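Local coordinates for protein ketosynthase (Streptomyces sp. MSC090213JE08, PDB 6KXD) that probably catalyses the decarboxylative condensation of malonyl-ACP with a growing acyl chain in a highly reducing type II polyketide synthase, at residues 38-44 with 53-59; 113-117 with 198-204; 251-255 with 352-356. Residue numbers count along the deposited sequence, not the author numbering.

How the contacts relate
Contacts 1 and 2 are neighbours, and contact 3 stands apart. The centres of contacts 1 and 2 lie about 13 Å apart, and the two touch. Arg44 O of contact 1 is 3.3 Å from His117 CE1 of contact 2. Glu57 CG packs on Val200 CG2 at 4.0 Å. Contact 3 is centred about 30 Å from contact 1 and 32 Å from contact 2. It lies across the chain's centre from contact 2. All three follow in series along one ketosynthase chain of the thiolase superfamily. None of the six segments contains the nucleophilic cysteine expected of this family. Contact 2 reaches the neighbouring subunit through Arg202 and Lys203.

Contact 1 of 3, residues 38-44 with 53-59; sequences GARPITR and NTACEVP
Strands 40-41 and 54-55, within 38-44 and 53-59, pair antiparallel as a short beta hairpin closed by loop 42-53. Arg40 and Ala55 are a hydrogen-bonded pair with CA atoms 5.9 Å apart. Arg40 N gives to Ala55 O at 2.9 Å, and Ala55 N gives to Arg40 O at 3.1 Å. Pro41 and Thr54 follow as a non-hydrogen-bonded pair, CA to CA 4.5 Å. Ile42 N then donates to Asn53 O at 2.8 Å. Both Arg40 and Ala55 are strongly extended, with phi near -155°. Beyond Ile42 the chain turns, Thr43 and Arg44 having psi of -19° and -29°.

The Arg40 side chain (chi1 p, chi2 t, chi3 p) curls back to 53-59. Its NH1 donates to Glu57 O at 2.7 Å and also bonds Ser20 O, while Pro59 CB covers one guanidinium face. Ile42 CG1 meets Ala55 CB at 3.4 Å. Glu57 (chi1 m, chi2 t) points into the turn. Its OE2 accepts from Thr43 N at 2.8 Å and Arg44 N at 3.0 Å, its OE1 from Thr43 OG1 at 2.6 Å.

Arg44 NH2 is 3.8 Å from Glu57 OE1, a long salt bridge of charge only. The stronger bridge of Arg44 runs from NH1 to Glu233, which also bonds Val58 N. Arg44 and Val58 touch Tyr81 of helix 77-93. The buried Glu57 carboxylate is thus satisfied mainly by two backbone N-H groups and a hydroxyl.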
loop_
_atom_site.group_PDB
_atom_site.type_symbol
_atom_site.label_atom_id
_atom_site.label_comp_id
_atom_site.label_asym_id
_atom_site.label_seq_id
_atom_site.Cartn_x
_atom_site.Cartn_y
_atom_site.Cartn_z
ATOM N N GLY A 38 13.508 22.692 -0.170
ATOM C CA GLY A 38 13.166 22.274 -1.495
ATOM C C GLY A 38 12.037 23.071 -2.093
ATOM O O GLY A 38 11.468 22.646 -3.096
ATOM N N ALA A 39 11.661 24.202 -1.472
ATOM C CA ALA A 39 10.526 24.980 -1.909
ATOM C C ALA A 39 10.906 25.691 -3.211
ATOM O O ALA A 39 11.960 26.309 -3.306
ATOM C CB ALA A 39 10.110 25.969 -0.824
ATOM N N ARG A 40 10.026 25.632 -4.196
ATOM C CA ARG A 40 10.258 26.312 -5.462
ATOM C C ARG A 40 8.907 26.445 -6.113
ATOM O O ARG A 40 7.968 25.801 -5.653
ATOM C CB ARG A 40 11.235 25.531 -6.346
ATOM C CG ARG A 40 10.902 24.055 -6.512
ATOM C CD ARG A 40 11.945 23.288 -7.314
ATOM N NE ARG A 40 13.284 23.528 -6.814
ATOM C CZ ARG A 40 13.852 22.897 -5.799
ATOM N NH1 ARG A 40 13.234 21.907 -5.187
ATOM N NH2 ARG A 40 15.061 23.249 -5.425
ATOM N N PRO A 41 8.740 27.288 -7.159
ATOM C CA PRO A 41 7.462 27.345 -7.847
ATOM C C PRO A 41 7.088 25.966 -8.398
ATOM O O PRO A 41 7.955 25.171 -8.823
ATOM C CB PRO A 41 7.662 28.348 -8.988
ATOM C CG PRO A 41 8.874 29.160 -8.546
ATOM C CD PRO A 41 9.732 28.229 -7.713
ATOM N N ILE A 42 5.786 25.724 -8.410
ATOM C CA ILE A 42 5.204 24.552 -9.048
ATOM C C ILE A 42 5.307 24.707 -10.567
ATOM O O ILE A 42 4.903 25.737 -11.107
ATOM C CB ILE A 42 3.731 24.396 -8.644
ATOM C CG1 ILE A 42 3.552 24.092 -7.155
ATOM C CG2 ILE A 42 3.055 23.351 -9.512
ATOM C CD1 ILE A 42 2.093 24.195 -6.703
ATOM N N THR A 43 5.803 23.659 -11.241
ATOM C CA THR A 43 5.841 23.567 -12.717
ATOM C C THR A 43 4.919 22.447 -13.221
ATOM O O THR A 43 4.533 22.425 -14.398
ATOM C CB THR A 43 7.286 23.340 -13.177
ATOM O OG1 THR A 43 7.735 22.105 -12.620
ATOM C CG2 THR A 43 8.248 24.429 -12.743
ATOM N N ARG A 44 4.552 21.496 -12.352
ATOM C CA ARG A 44 3.998 20.226 -12.841
ATOM C C ARG A 44 2.580 20.424 -13.379
ATOM O O ARG A 44 2.146 19.715 -14.295
ATOM C CB ARG A 44 4.010 19.146 -11.758
ATOM C CG ARG A 44 3.805 17.749 -12.335
ATOM C CD ARG A 44 4.991 17.226 -13.142
ATOM N NE ARG A 44 6.279 17.620 -12.565
ATOM C CZ ARG A 44 6.725 17.220 -11.385
ATOM N NH1 ARG A 44 6.044 16.317 -10.701
ATOM N NH2 ARG A 44 7.834 17.732 -10.888
ATOM N N ASN A 53 1.363 29.047 -5.242
ATOM C CA ASN A 53 2.002 28.254 -6.332
ATOM C C ASN A 53 3.398 27.732 -5.953
ATOM O O ASN A 53 4.222 27.467 -6.838
ATOM C CB ASN A 53 2.059 29.048 -7.641
ATOM C CG ASN A 53 3.286 29.924 -7.708
ATOM O OD1 ASN A 53 3.728 30.434 -6.684
ATOM N ND2 ASN A 53 3.903 30.008 -8.875
ATOM N N THR A 54 3.642 27.503 -4.659
ATOM C CA THR A 54 4.884 26.929 -4.165
ATOM C C THR A 54 4.651 25.473 -3.723
ATOM O O THR A 54 3.637 25.143 -3.126
ATOM C CB THR A 54 5.428 27.730 -2.983
ATOM O OG1 THR A 54 5.556 29.088 -3.420
ATOM C CG2 THR A 54 6.740 27.195 -2.460
ATOM N N ALA A 55 5.622 24.623 -4.013
ATOM C CA ALA A 55 5.638 23.228 -3.591
ATOM C C ALA A 55 7.103 22.854 -3.547
ATOM O O ALA A 55 7.941 23.687 -3.883
ATOM C CB ALA A 55 4.860 22.381 -4.546
ATOM N N CYS A 56 7.410 21.622 -3.154
ATOM C CA CYS A 56 8.764 21.187 -3.059
ATOM C C CYS A 56 9.008 20.134 -4.129
ATOM O O CYS A 56 9.166 18.942 -3.810
ATOM C CB CYS A 56 9.107 20.626 -1.689
ATOM S SG CYS A 56 9.068 21.893 -0.390
ATOM N N GLU A 57 9.026 20.592 -5.378
ATOM C CA GLU A 57 9.251 19.724 -6.504
ATOM C C GLU A 57 10.710 19.307 -6.565
ATOM O O GLU A 57 11.619 19.950 -5.999
ATOM C CB GLU A 57 8.894 20.389 -7.822
ATOM C CG GLU A 57 7.427 20.415 -8.105
ATOM C CD GLU A 57 7.106 21.114 -9.404
ATOM O OE1 GLU A 57 8.070 21.463 -10.125
ATOM O OE2 GLU A 57 5.914 21.288 -9.710
ATOM N N VAL A 58 10.927 18.176 -7.253
ATOM C CA VAL A 58 12.230 17.793 -7.679
ATOM C C VAL A 58 12.515 18.659 -8.903
ATOM O O VAL A 58 11.754 18.677 -9.876
ATOM C CB VAL A 58 12.355 16.288 -7.980
ATOM C CG1 VAL A 58 13.652 15.956 -8.704
ATOM C CG2 VAL A 58 12.264 15.468 -6.702
ATOM N N PRO A 59 13.582 19.469 -8.854
ATOM C CA PRO A 59 13.761 20.533 -9.849
ATOM C C PRO A 59 14.171 20.057 -11.257
ATOM O O PRO A 59 13.569 20.509 -12.253
ATOM C CB PRO A 59 14.844 21.391 -9.167
ATOM C CG PRO A 59 15.660 20.424 -8.387
ATOM C CD PRO A 59 14.647 19.435 -7.842
#

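Contact 2 of 3, residues 113-117 with 198-204; sequences DGESH and DAVCRKA
Asp113 (chi1 m) lies over the start of helix 202-210, with CB 4.2 Å from Cys201 SG and OD2 3.6 Å from Ala204 CB. This is a meeting of two strand-to-helix connections in the thiolase fold. Strands 105-110 and 191-198 are parallel neighbours in the central sheet. The chain after each passes through a loop into a helix, 116-129 or 202-210. CA atoms are closest at Gly114 with Asp198, 5.6 Å, and at His117 with Cys201, 4.8 Å.

Gly114 has positive phi (54°). Glu115 is the centre of an inverse gamma turn and the N-cap of helix 116-129. Ser116 OG donates back to Asp113 O at 2.7 Å. Asp113 N donates to Asp198 OD2 at 3.2 Å; that oxygen also accepts from Thr112 N and Gly339 N. Asp113 OD1 forms a salt bridge with Lys203 NZ at 3.0 Å, reached by an extended Lys203 side chain (chi1 to chi4 all t). His117 CB packs on Cys201 CB at 3.9 Å.

Waters fill the gap. Water 2 donates to Gly114 O at 2.8 Å and to Ala199 O at 3.0 Å. Water 4 donates to Ser116 OG at 2.7 Å and accepts from Lys203 NZ at 2.9 Å. Water 5 links His117 ND1, at 2.8 Å, with Arg202 N, at 2.9 Å. Arg202 leads away from 113-117 to the neighbouring subunit, bonding its Ser135 and making a cation-pi contact with its Tyr136. Cys201 (chi1 p) is the N-cap of its helix, and its SG accepts from Ala204 N at 3.5 Å.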
loop_
_atom_site.group_PDB
_atom_site.type_symbol
_atom_site.label_atom_id
_atom_site.label_comp_id
_atom_site.label_asym_id
_atom_site.label_seq_id
_atom_site.Cartn_x
_atom_site.Cartn_y
_atom_site.Cartn_z
ATOM N N ASP A 113 -0.355 9.131 -3.440
ATOM C CA ASP A 113 -1.105 9.625 -4.581
ATOM C C ASP A 113 -0.734 8.890 -5.861
ATOM O O ASP A 113 -1.533 8.845 -6.781
ATOM C CB ASP A 113 -0.895 11.125 -4.777
ATOM C CG ASP A 113 -1.491 11.916 -3.630
ATOM O OD1 ASP A 113 -2.675 11.645 -3.311
ATOM O OD2 ASP A 113 -0.747 12.717 -3.039
ATOM N N GLY A 114 0.392 8.183 -5.858
ATOM C CA GLY A 114 0.746 7.459 -7.075
ATOM C C GLY A 114 0.768 8.416 -8.254
ATOM O O GLY A 114 1.268 9.550 -8.112
ATOM N N GLU A 115 0.188 7.980 -9.380
ATOM C CA GLU A 115 0.179 8.798 -10.613
ATOM C C GLU A 115 -1.104 9.621 -10.670
ATOM O O GLU A 115 -1.805 9.644 -11.674
ATOM C CB GLU A 115 0.319 7.896 -11.829
ATOM C CG GLU A 115 1.562 7.043 -11.771
ATOM C CD GLU A 115 2.936 7.674 -11.632
ATOM O OE1 GLU A 115 3.924 6.886 -11.772
ATOM O OE2 GLU A 115 3.049 8.921 -11.356
ATOM N N SER A 116 -1.443 10.274 -9.551
ATOM C CA SER A 116 -2.658 11.045 -9.550
ATOM C C SER A 116 -2.576 12.218 -10.556
ATOM O O SER A 116 -3.589 12.668 -11.038
ATOM C CB SER A 116 -3.007 11.483 -8.149
ATOM O OG SER A 116 -3.643 10.387 -7.455
ATOM N N HIS A 117 -1.371 12.680 -10.861
ATOM C CA HIS A 117 -1.187 13.673 -11.911
ATOM C C HIS A 117 -1.680 13.138 -13.252
ATOM O O HIS A 117 -2.362 13.843 -13.967
ATOM C CB HIS A 117 0.267 14.143 -11.990
ATOM C CG HIS A 117 0.476 15.105 -13.113
ATOM N ND1 HIS A 117 -0.139 16.354 -13.140
ATOM C CD2 HIS A 117 1.204 15.003 -14.245
ATOM C CE1 HIS A 117 0.223 16.988 -14.243
ATOM N NE2 HIS A 117 1.017 16.155 -14.955
ATOM N N ASP A 198 6.344 9.553 -4.605
ATOM C CA ASP A 198 5.184 10.256 -4.997
ATOM C C ASP A 198 5.580 11.418 -5.909
ATOM O O ASP A 198 6.746 11.755 -5.984
ATOM C CB ASP A 198 4.454 10.836 -3.793
ATOM C CG ASP A 198 3.015 10.381 -3.798
ATOM O OD1 ASP A 198 2.303 10.634 -4.827
ATOM O OD2 ASP A 198 2.680 9.713 -2.822
ATOM N N ALA A 199 4.594 11.975 -6.589
ATOM C CA ALA A 199 4.821 13.058 -7.497
ATOM C C ALA A 199 3.829 14.162 -7.180
ATOM O O ALA A 199 2.655 13.901 -6.975
ATOM C CB ALA A 199 4.667 12.589 -8.911
ATOM N N VAL A 200 4.322 15.402 -7.246
ATOM C CA VAL A 200 3.466 16.562 -7.059
ATOM C C VAL A 200 2.307 16.506 -8.051
ATOM O O VAL A 200 2.434 16.171 -9.239
ATOM C CB VAL A 200 4.285 17.866 -7.131
ATOM C CG1 VAL A 200 3.412 19.078 -7.428
ATOM C CG2 VAL A 200 5.087 18.054 -5.859
ATOM N N CYS A 201 1.113 16.791 -7.541
ATOM C CA CYS A 201 -0.041 16.767 -8.376
ATOM C C CYS A 201 -1.067 17.782 -7.867
ATOM O O CYS A 201 -1.025 18.209 -6.719
ATOM C CB CYS A 201 -0.697 15.395 -8.456
ATOM S SG CYS A 201 -1.147 14.751 -6.816
ATOM N N ARG A 202 -1.993 18.092 -8.755
ATOM C CA ARG A 202 -3.060 19.011 -8.460
ATOM C C ARG A 202 -3.956 18.430 -7.350
ATOM O O ARG A 202 -4.358 19.159 -6.447
ATOM C CB ARG A 202 -3.811 19.290 -9.748
ATOM C CG ARG A 202 -5.069 20.112 -9.582
ATOM C CD ARG A 202 -5.764 20.127 -10.927
ATOM N NE ARG A 202 -6.882 21.048 -10.917
ATOM C CZ ARG A 202 -6.919 22.198 -11.570
ATOM N NH1 ARG A 202 -5.823 22.706 -12.110
ATOM N NH2 ARG A 202 -8.080 22.797 -11.733
ATOM N N LYS A 203 -4.213 17.117 -7.389
ATOM C CA LYS A 203 -5.073 16.490 -6.378
ATOM C C LYS A 203 -4.576 16.860 -4.972
ATOM O O LYS A 203 -5.362 17.332 -4.127
ATOM C CB LYS A 203 -5.161 14.973 -6.585
ATOM C CG LYS A 203 -5.892 14.211 -5.470
ATOM C CD LYS A 203 -5.373 12.782 -5.317
ATOM C CE LYS A 203 -5.928 12.032 -4.122
ATOM N NZ LYS A 203 -5.363 10.661 -4.060
ATOM N N ALA A 204 -3.284 16.621 -4.686
ATOM C CA ALA A 204 -2.712 16.800 -3.337
ATOM C C ALA A 204 -2.698 18.285 -2.954
ATOM O O ALA A 204 -2.956 18.649 -1.822
ATOM C CB ALA A 204 -1.326 16.228 -3.238
HETATM O O HOH W 1 1.361 13.746 -4.301
HETATM O O HOH W 2 1.221 12.170 -8.964
HETATM O O HOH W 3 -3.706 15.434 -9.785
HETATM O O HOH W 4 -5.474 8.728 -6.257
HETATM O O HOH W 5 -2.175 17.016 -11.397
#

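Contact 3 of 3, residues 251-255 with 352-356; sequences ARIHA and AIEHG
His254 lies in a classic beta bulge, in which it and Ala255 both face Leu12 of strand 10-19. Segment 251-255 leads into strand 255-264, and helix 341-355 ends beside it. CA atoms are closest at His254 and Glu354, 5.9 Å. His254 has phi/psi -72/-48 and Ala255 is extended at -164/174. Gly356 leaves the helix with positive phi (61°).

The Glu354 side chain (chi1 t, chi2 t) reaches straight across. His254 (chi1 m) gives its ND1 hydrogen to both carboxylate oxygens, OE1 at 2.7 Å and OE2 at 3.0 Å, each bond weak in angle. Arg252 CD passes 4.0 Å from Glu354 OE2, while its guanidinium bonds the backbone oxygen of Asp92. Ala255 CB also packs on Ile353 CG2 at 4.1 Å.

The contact joins the bulged start of strand 255-264, an inner strand of the main sheet, to the C-terminal part of helix 341-355. His254 NE2 also bonds Asp92 OD2, so the imidazole sits between two carboxylates, consistent with its being doubly protonated.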
loop_
_atom_site.group_PDB
_atom_site.type_symbol
_atom_site.label_atom_id
_atom_site.label_comp_id
_atom_site.label_asym_id
_atom_site.label_seq_id
_atom_site.Cartn_x
_atom_site.Cartn_y
_atom_site.Cartn_z
ATOM N N ALA A 251 29.565 -5.984 1.485
ATOM C CA ALA A 251 28.762 -4.789 1.303
ATOM C C ALA A 251 29.091 -3.765 2.394
ATOM O O ALA A 251 29.242 -4.100 3.564
ATOM C CB ALA A 251 27.297 -5.161 1.315
ATOM N N ARG A 252 29.198 -2.497 2.006
ATOM C CA ARG A 252 29.222 -1.407 2.975
ATOM C C ARG A 252 27.809 -1.298 3.585
ATOM O O ARG A 252 26.839 -1.188 2.860
ATOM C CB ARG A 252 29.697 -0.128 2.273
ATOM C CG ARG A 252 29.691 1.120 3.140
ATOM C CD ARG A 252 28.375 1.885 3.088
ATOM N NE ARG A 252 28.123 2.552 1.816
ATOM C CZ ARG A 252 27.417 2.060 0.800
ATOM N NH1 ARG A 252 26.604 1.021 0.950
ATOM N NH2 ARG A 252 27.537 2.613 -0.385
ATOM N N ILE A 253 27.727 -1.305 4.918
ATOM C CA ILE A 253 26.489 -1.239 5.670
ATOM C C ILE A 253 26.329 0.170 6.263
ATOM O O ILE A 253 27.113 0.570 7.101
ATOM C CB ILE A 253 26.502 -2.338 6.748
ATOM C CG1 ILE A 253 26.458 -3.735 6.116
ATOM C CG2 ILE A 253 25.398 -2.117 7.764
ATOM C CD1 ILE A 253 26.657 -4.875 7.084
ATOM N N HIS A 254 25.289 0.901 5.830
ATOM C CA HIS A 254 25.036 2.276 6.253
ATOM C C HIS A 254 24.562 2.290 7.710
ATOM O O HIS A 254 25.048 3.098 8.506
ATOM C CB HIS A 254 23.980 2.969 5.379
ATOM C CG HIS A 254 24.383 3.322 3.988
ATOM N ND1 HIS A 254 25.309 4.320 3.706
ATOM C CD2 HIS A 254 23.912 2.907 2.791
ATOM C CE1 HIS A 254 25.423 4.463 2.400
ATOM N NE2 HIS A 254 24.579 3.596 1.811
ATOM N N ALA A 255 23.592 1.415 8.030
ATOM C CA ALA A 255 23.004 1.307 9.359
ATOM C C ALA A 255 22.254 -0.028 9.474
ATOM O O ALA A 255 22.211 -0.822 8.547
ATOM C CB ALA A 255 22.113 2.502 9.627
ATOM N N ALA A 352 22.134 10.167 9.144
ATOM C CA ALA A 352 22.381 10.851 10.394
ATOM C C ALA A 352 23.222 9.941 11.273
ATOM O O ALA A 352 24.189 10.435 11.870
ATOM C CB ALA A 352 21.105 11.243 11.085
ATOM N N ILE A 353 22.858 8.646 11.321
ATOM C CA ILE A 353 23.580 7.605 12.057
ATOM C C ILE A 353 25.017 7.508 11.545
ATOM O O ILE A 353 25.936 7.559 12.356
ATOM C CB ILE A 353 22.884 6.234 11.973
ATOM C CG1 ILE A 353 21.706 6.151 12.948
ATOM C CG2 ILE A 353 23.874 5.105 12.193
ATOM C CD1 ILE A 353 20.683 5.098 12.582
ATOM N N GLU A 354 25.156 7.320 10.229
ATOM C CA GLU A 354 26.400 7.041 9.528
ATOM C C GLU A 354 27.376 8.224 9.669
ATOM O O GLU A 354 28.561 8.004 9.864
ATOM C CB GLU A 354 26.073 6.753 8.059
ATOM C CG GLU A 354 27.218 6.165 7.248
ATOM C CD GLU A 354 26.913 5.985 5.761
ATOM O OE1 GLU A 354 25.871 6.482 5.302
ATOM O OE2 GLU A 354 27.731 5.364 5.053
ATOM N N HIS A 355 26.868 9.461 9.556
ATOM C CA HIS A 355 27.681 10.677 9.426
ATOM C C HIS A 355 27.704 11.482 10.734
ATOM O O HIS A 355 28.333 12.524 10.783
ATOM C CB HIS A 355 27.203 11.518 8.234
ATOM C CG HIS A 355 27.445 10.827 6.939
ATOM N ND1 HIS A 355 28.719 10.647 6.435
ATOM C CD2 HIS A 355 26.604 10.181 6.094
ATOM C CE1 HIS A 355 28.644 9.956 5.313
ATOM N NE2 HIS A 355 27.362 9.668 5.082
ATOM N N GLY A 356 27.048 10.979 11.788
ATOM C CA GLY A 356 27.109 11.561 13.123
ATOM C C GLY A 356 26.567 12.982 13.128
ATOM O O GLY A 356 27.166 13.882 13.698
#